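Local atomic coordinates of aerobactin synthase IucA (Klebsiella pneumoniae subsp. pneumoniae, PDB entry 5JM8), a protein that binds ATP and magnesium and, as an NIS synthetase, probably joins citrate to a modified lysine in making the siderophore aerobactin. Residues Met301-Leu306 with Leu422-His427; Asp310-Leu315 with Val324-Gly329. All coordinates share one frame; numbering follows the deposited sequence.

Interaction 1: residues Met301-Leu306 with Leu422-His427; sequences MRLARL and LVLLAH. With ATP (adenosine-5'-triphosphate), chain I.
Leu303 of helix 294-306 reaches across to Leu422 and Leu424 of strand 422-424. Its CD1 lies 4.0 Å from CD1 of Leu422, which is ordinary van der Waals packing. The two side chains cross at about a right angle, and their CD1 methyls are the atoms that meet. In Leu303, CG is anti to the backbone N (chi1 -176°), which carries the branch point toward the strand; CD1 then faces Leu422 and CD2 Leu424. The CD2 atoms of Leu303 and Leu424 are 4.4 Å apart. Leu424 starts off pointing neither toward nor away from the helix, and the end of its side chain comes nearer. Val324 touches both Leu303 and Leu424, and Phe453 of the partner strand 451-453 lies against Leu422. This is the closer, buried part, although the CD2 pair is looser than the CD1 pair. The polar side of the helix is different. Arg305 is exposed and Arg302 partly so. They make salt bridges with Glu192 and Glu466, respectively, and neither touches the strand segment.

Further along the second segment the chain enters the nucleotide pocket. O2A of ATP sits over one face of the His427 ring, 3.0 Å from CE1. CD2 of His427 is 3.6 Å from adenine C2. Tyr485 meets the ring edge-to-face.

The leucine contact rests on burial of methyl groups, with no directional bond between the segments. On the second segment, polar contacts lie past the strand: Leu425 O accepts a hydrogen bond from Asn430, a magnesium ligand, and His427 offers a ring face to the alpha-phosphate oxygen O2A.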
# COMPACT_ATOMS: atom_id res chain seq x y z
N MET A 301 26.30 7.21 -22.48
CA MET A 301 26.08 6.24 -23.54
C MET A 301 27.25 5.27 -23.61
O MET A 301 27.06 4.06 -23.73
CB MET A 301 25.91 6.94 -24.89
CG MET A 301 24.68 7.84 -24.99
SD MET A 301 23.12 6.98 -24.76
CE MET A 301 23.18 5.74 -26.05
N ARG A 302 28.45 5.82 -23.54
CA ARG A 302 29.68 5.04 -23.60
C ARG A 302 29.71 3.97 -22.51
O ARG A 302 30.02 2.81 -22.78
CB ARG A 302 30.90 5.97 -23.47
CG ARG A 302 32.24 5.26 -23.51
CD ARG A 302 33.39 6.25 -23.60
NE ARG A 302 33.27 7.11 -24.77
CZ ARG A 302 33.08 8.43 -24.73
NH1 ARG A 302 33.02 9.09 -23.58
NH2 ARG A 302 32.97 9.11 -25.87
N LEU A 303 29.38 4.38 -21.29
CA LEU A 303 29.34 3.46 -20.17
C LEU A 303 28.19 2.46 -20.32
O LEU A 303 28.31 1.30 -19.93
CB LEU A 303 29.20 4.23 -18.85
CG LEU A 303 29.23 3.43 -17.55
CD1 LEU A 303 30.55 2.69 -17.38
CD2 LEU A 303 28.97 4.34 -16.36
N ALA A 304 27.08 2.92 -20.89
CA ALA A 304 25.91 2.08 -21.07
C ALA A 304 26.15 0.99 -22.11
O ALA A 304 25.75 -0.16 -21.92
CB ALA A 304 24.71 2.92 -21.47
N ARG A 305 26.81 1.35 -23.21
CA ARG A 305 27.17 0.37 -24.24
C ARG A 305 28.21 -0.60 -23.71
O ARG A 305 28.22 -1.78 -24.06
CB ARG A 305 27.70 1.07 -25.49
CG ARG A 305 26.67 1.88 -26.23
CD ARG A 305 27.26 2.49 -27.49
NE ARG A 305 26.28 3.31 -28.20
CZ ARG A 305 25.34 2.83 -29.01
NH1 ARG A 305 25.25 1.52 -29.22
NH2 ARG A 305 24.50 3.65 -29.61
N LEU A 306 29.09 -0.09 -22.86
CA LEU A 306 30.12 -0.91 -22.23
C LEU A 306 29.49 -1.88 -21.23
O LEU A 306 30.06 -2.94 -20.94
CB LEU A 306 31.15 -0.03 -21.54
CG LEU A 306 32.44 -0.69 -21.05
CD1 LEU A 306 33.19 -1.37 -22.19
CD2 LEU A 306 33.33 0.34 -20.37
N LEU A 422 37.95 0.65 -14.53
CA LEU A 422 36.79 1.55 -14.54
C LEU A 422 36.83 2.51 -13.36
O LEU A 422 36.83 2.09 -12.20
CB LEU A 422 35.49 0.74 -14.52
CG LEU A 422 34.19 1.53 -14.28
CD1 LEU A 422 33.98 2.56 -15.38
CD2 LEU A 422 33.02 0.57 -14.20
N VAL A 423 36.86 3.80 -13.66
CA VAL A 423 36.89 4.83 -12.63
C VAL A 423 35.50 5.44 -12.44
O VAL A 423 34.98 6.09 -13.34
CB VAL A 423 37.89 5.95 -12.99
CG1 VAL A 423 37.95 6.99 -11.88
CG2 VAL A 423 39.27 5.36 -13.25
N LEU A 424 34.91 5.20 -11.28
CA LEU A 424 33.67 5.87 -10.89
C LEU A 424 33.96 6.82 -9.74
O LEU A 424 34.17 6.39 -8.60
CB LEU A 424 32.59 4.86 -10.50
CG LEU A 424 32.12 3.89 -11.59
CD1 LEU A 424 31.07 2.94 -11.04
CD2 LEU A 424 31.58 4.64 -12.79
N LEU A 425 33.98 8.11 -10.04
CA LEU A 425 34.27 9.13 -9.04
C LEU A 425 33.06 9.35 -8.15
O LEU A 425 32.19 10.18 -8.44
CB LEU A 425 34.68 10.44 -9.70
CG LEU A 425 35.92 10.35 -10.60
CD1 LEU A 425 36.12 11.64 -11.37
CD2 LEU A 425 37.16 10.01 -9.78
N ALA A 426 33.00 8.59 -7.06
CA ALA A 426 31.82 8.55 -6.21
C ALA A 426 31.81 9.66 -5.16
O ALA A 426 32.45 9.53 -4.12
CB ALA A 426 31.72 7.20 -5.55
N HIS A 427 31.06 10.72 -5.43
CA HIS A 427 30.77 11.73 -4.42
C HIS A 427 30.03 11.10 -3.27
O HIS A 427 29.61 9.94 -3.32
CB HIS A 427 29.91 12.87 -4.97
CG HIS A 427 30.60 13.74 -5.98
ND1 HIS A 427 30.47 13.55 -7.33
CD2 HIS A 427 31.39 14.82 -5.82
CE1 HIS A 427 31.17 14.47 -7.97
NE2 HIS A 427 31.74 15.26 -7.08
PG ATP I . 23.43 14.09 -10.75
O1G ATP I . 21.94 14.29 -10.87
O2G ATP I . 23.83 13.19 -9.61
O3G ATP I . 24.10 13.74 -12.06
PB ATP I . 25.27 16.34 -10.89
O1B ATP I . 24.95 17.81 -10.86
O2B ATP I . 25.74 15.70 -12.18
O3B ATP I . 24.00 15.54 -10.29
PA ATP I . 27.72 16.84 -9.50
O1A ATP I . 28.14 17.46 -10.80
O2A ATP I . 28.67 15.92 -8.77
O3A ATP I . 26.35 16.03 -9.73
O5' ATP I . 27.28 17.98 -8.45
C5' ATP I . 26.83 17.57 -7.17
C4' ATP I . 25.80 18.53 -6.59
O4' ATP I . 25.45 18.07 -5.28
C3' ATP I . 26.31 19.95 -6.46
O3' ATP I . 25.36 20.86 -7.04
C2' ATP I . 26.46 20.20 -4.97
O2' ATP I . 25.98 21.48 -4.59
C1' ATP I . 25.63 19.10 -4.31
N9 ATP I . 26.31 18.54 -3.12
C8 ATP I . 25.78 18.56 -1.88
N7 ATP I . 26.63 17.97 -1.00
C5 ATP I . 27.71 17.57 -1.68
C6 ATP I . 28.98 16.88 -1.35
N6 ATP I . 29.22 16.51 -0.07
N1 ATP I . 29.85 16.65 -2.35
C2 ATP I . 29.60 17.02 -3.62
N3 ATP I . 28.47 17.65 -3.99
C4 ATP I . 27.50 17.95 -3.08

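Interaction 2: residues Asp310-Leu315 with Val324-Gly329; sequences DDWQTL and VMQEDG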
# COMPACT_ATOMS: atom_id res chain seq x y z
N ASP A 310 30.74 -8.56 -21.87
CA ASP A 310 30.82 -9.71 -20.99
C ASP A 310 31.67 -9.42 -19.74
O ASP A 310 31.42 -10.00 -18.68
CB ASP A 310 31.40 -10.91 -21.74
CG ASP A 310 30.52 -11.36 -22.89
OD1 ASP A 310 29.28 -11.21 -22.79
OD2 ASP A 310 31.06 -11.87 -23.89
N ASP A 311 32.66 -8.55 -19.87
CA ASP A 311 33.51 -8.21 -18.73
C ASP A 311 32.75 -7.38 -17.69
O ASP A 311 32.96 -7.54 -16.49
CB ASP A 311 34.76 -7.45 -19.18
CG ASP A 311 35.80 -8.36 -19.80
OD1 ASP A 311 35.65 -9.60 -19.72
OD2 ASP A 311 36.79 -7.83 -20.36
N TRP A 312 31.87 -6.50 -18.15
CA TRP A 312 30.95 -5.81 -17.25
C TRP A 312 30.08 -6.85 -16.57
O TRP A 312 29.86 -6.82 -15.36
CB TRP A 312 30.07 -4.81 -17.99
CG TRP A 312 29.09 -4.13 -17.09
CD1 TRP A 312 27.91 -4.64 -16.63
CD2 TRP A 312 29.21 -2.82 -16.53
NE1 TRP A 312 27.29 -3.72 -15.81
CE2 TRP A 312 28.07 -2.60 -15.73
CE3 TRP A 312 30.18 -1.81 -16.62
CZ2 TRP A 312 27.86 -1.41 -15.04
CZ3 TRP A 312 29.97 -0.64 -15.93
CH2 TRP A 312 28.82 -0.44 -15.15
N GLN A 313 29.56 -7.76 -17.39
CA GLN A 313 28.75 -8.87 -16.93
C GLN A 313 29.49 -9.65 -15.84
O GLN A 313 28.89 -10.07 -14.85
CB GLN A 313 28.43 -9.79 -18.11
CG GLN A 313 27.07 -10.43 -18.05
CD GLN A 313 26.80 -11.35 -19.23
OE1 GLN A 313 27.72 -11.74 -19.94
NE2 GLN A 313 25.54 -11.72 -19.42
N THR A 314 30.79 -9.83 -16.04
CA THR A 314 31.64 -10.52 -15.08
C THR A 314 31.75 -9.70 -13.80
O THR A 314 31.68 -10.24 -12.70
CB THR A 314 33.05 -10.77 -15.66
OG1 THR A 314 32.95 -11.52 -16.87
CG2 THR A 314 33.92 -11.53 -14.66
N LEU A 315 31.93 -8.39 -13.97
CA LEU A 315 32.05 -7.48 -12.84
C LEU A 315 30.76 -7.47 -12.02
O LEU A 315 30.79 -7.52 -10.80
CB LEU A 315 32.39 -6.07 -13.31
CG LEU A 315 32.38 -4.96 -12.26
CD1 LEU A 315 33.47 -5.15 -11.22
CD2 LEU A 315 32.51 -3.59 -12.93
N VAL A 324 25.01 0.29 -11.21
CA VAL A 324 25.18 1.62 -11.76
C VAL A 324 23.88 2.01 -12.46
O VAL A 324 23.34 1.22 -13.24
CB VAL A 324 26.37 1.68 -12.75
CG1 VAL A 324 26.45 3.05 -13.42
CG2 VAL A 324 27.67 1.37 -12.04
N MET A 325 23.37 3.20 -12.16
CA MET A 325 22.21 3.73 -12.87
C MET A 325 22.64 4.25 -14.24
O MET A 325 23.16 5.36 -14.36
CB MET A 325 21.54 4.85 -12.07
CG MET A 325 20.67 4.35 -10.93
SD MET A 325 20.04 5.70 -9.92
CE MET A 325 18.81 4.85 -8.93
N GLN A 326 22.41 3.44 -15.27
CA GLN A 326 22.89 3.74 -16.61
C GLN A 326 22.10 4.87 -17.25
O GLN A 326 20.87 4.86 -17.26
CB GLN A 326 22.81 2.50 -17.50
CG GLN A 326 23.68 1.34 -17.05
CD GLN A 326 25.16 1.67 -17.10
OE1 GLN A 326 25.58 2.62 -17.76
NE2 GLN A 326 25.96 0.89 -16.39
N GLU A 327 22.83 5.84 -17.79
CA GLU A 327 22.24 6.92 -18.56
C GLU A 327 22.32 6.56 -20.04
O GLU A 327 23.14 7.10 -20.79
CB GLU A 327 22.96 8.24 -18.27
CG GLU A 327 22.94 8.62 -16.80
CD GLU A 327 23.87 9.77 -16.48
OE1 GLU A 327 24.30 10.48 -17.41
OE2 GLU A 327 24.18 9.96 -15.28
N ASP A 328 21.46 5.63 -20.46
CA ASP A 328 21.56 5.00 -21.78
C ASP A 328 20.69 5.69 -22.82
O ASP A 328 20.30 5.08 -23.82
CB ASP A 328 21.18 3.52 -21.68
CG ASP A 328 19.80 3.30 -21.08
OD1 ASP A 328 19.02 4.27 -21.00
OD2 ASP A 328 19.49 2.15 -20.71
N GLY A 329 20.37 6.96 -22.59
CA GLY A 329 19.57 7.72 -23.53
C GLY A 329 19.64 9.21 -23.28
O GLY A 329 19.76 9.65 -22.14
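In this helix-turn-strand unit, helix 310-318 packs on the end of strand 322-324 and on the loop that leads into strand 329-334: Trp312 meets Val324 and Gln326. Trp312 has its CG anti to the backbone N (chi1 178°), and the indole extends from the helix to this loop. The far end of its six-membered ring makes the contact. Val324 comes to the ring edge, near the ring plane, with CG2 3.8 Å from Trp312 CH2. The CB of Val324 is almost as near, 4.0 Å from the same CH2.

The Gln326 and Trp312 side chains run toward each other from opposite directions. The Gln326 chain bends at chi2 (-64°), which brings the amide to the indole. NE2 of Gln326 lies 3.3 Å from CZ2 of Trp312, and CH2 of the ring is hardly farther. The approach is oblique, and the amide and ring planes stand 70° apart. The three touching residues are all buried.

Within the helix, Asp310 O accepts two bonds from Thr314. The backbone N of Thr314 is 2.7 Å from Asp310 O, and Thr314 OG1 is 2.8 Å from it. The two donors come from opposite faces of the carbonyl plane. This ties the Thr314 hydroxyl to the helix backbone.

Leu303 of helix 294-306 packs on both Trp312 and Gln326, and Trp460 of helix 458-462 covers Trp312 further. Tyr420 of helix 394-420 touches Thr314 and Leu315. On the loop side, Met325 bonds through its backbone to Tyr445 of strand 440-445, and Gln326 likewise to Glu350 of strand 345-350.

Followed from the N terminus, the chain reaches helix 294-306 after nearly 300 residues, then turns into helix 310-318. It passes strand 322-324 and its following loop, where interaction 2 closes a short local loop. It comes back after some ninety more residues, at strand 422-424, where interaction 1 closes a loop of 115 residues. Interaction 2 is thus nested inside interaction 1. Their centres are 8 Å apart and they touch directly: Ala304 CA lies 3.4 Å from Gln326 OE1, and Met301 SD packs on the backbone of Asp328. Together they join two successive helices to the loop before strand 329-334 and to the strand leading into the ATP pocket.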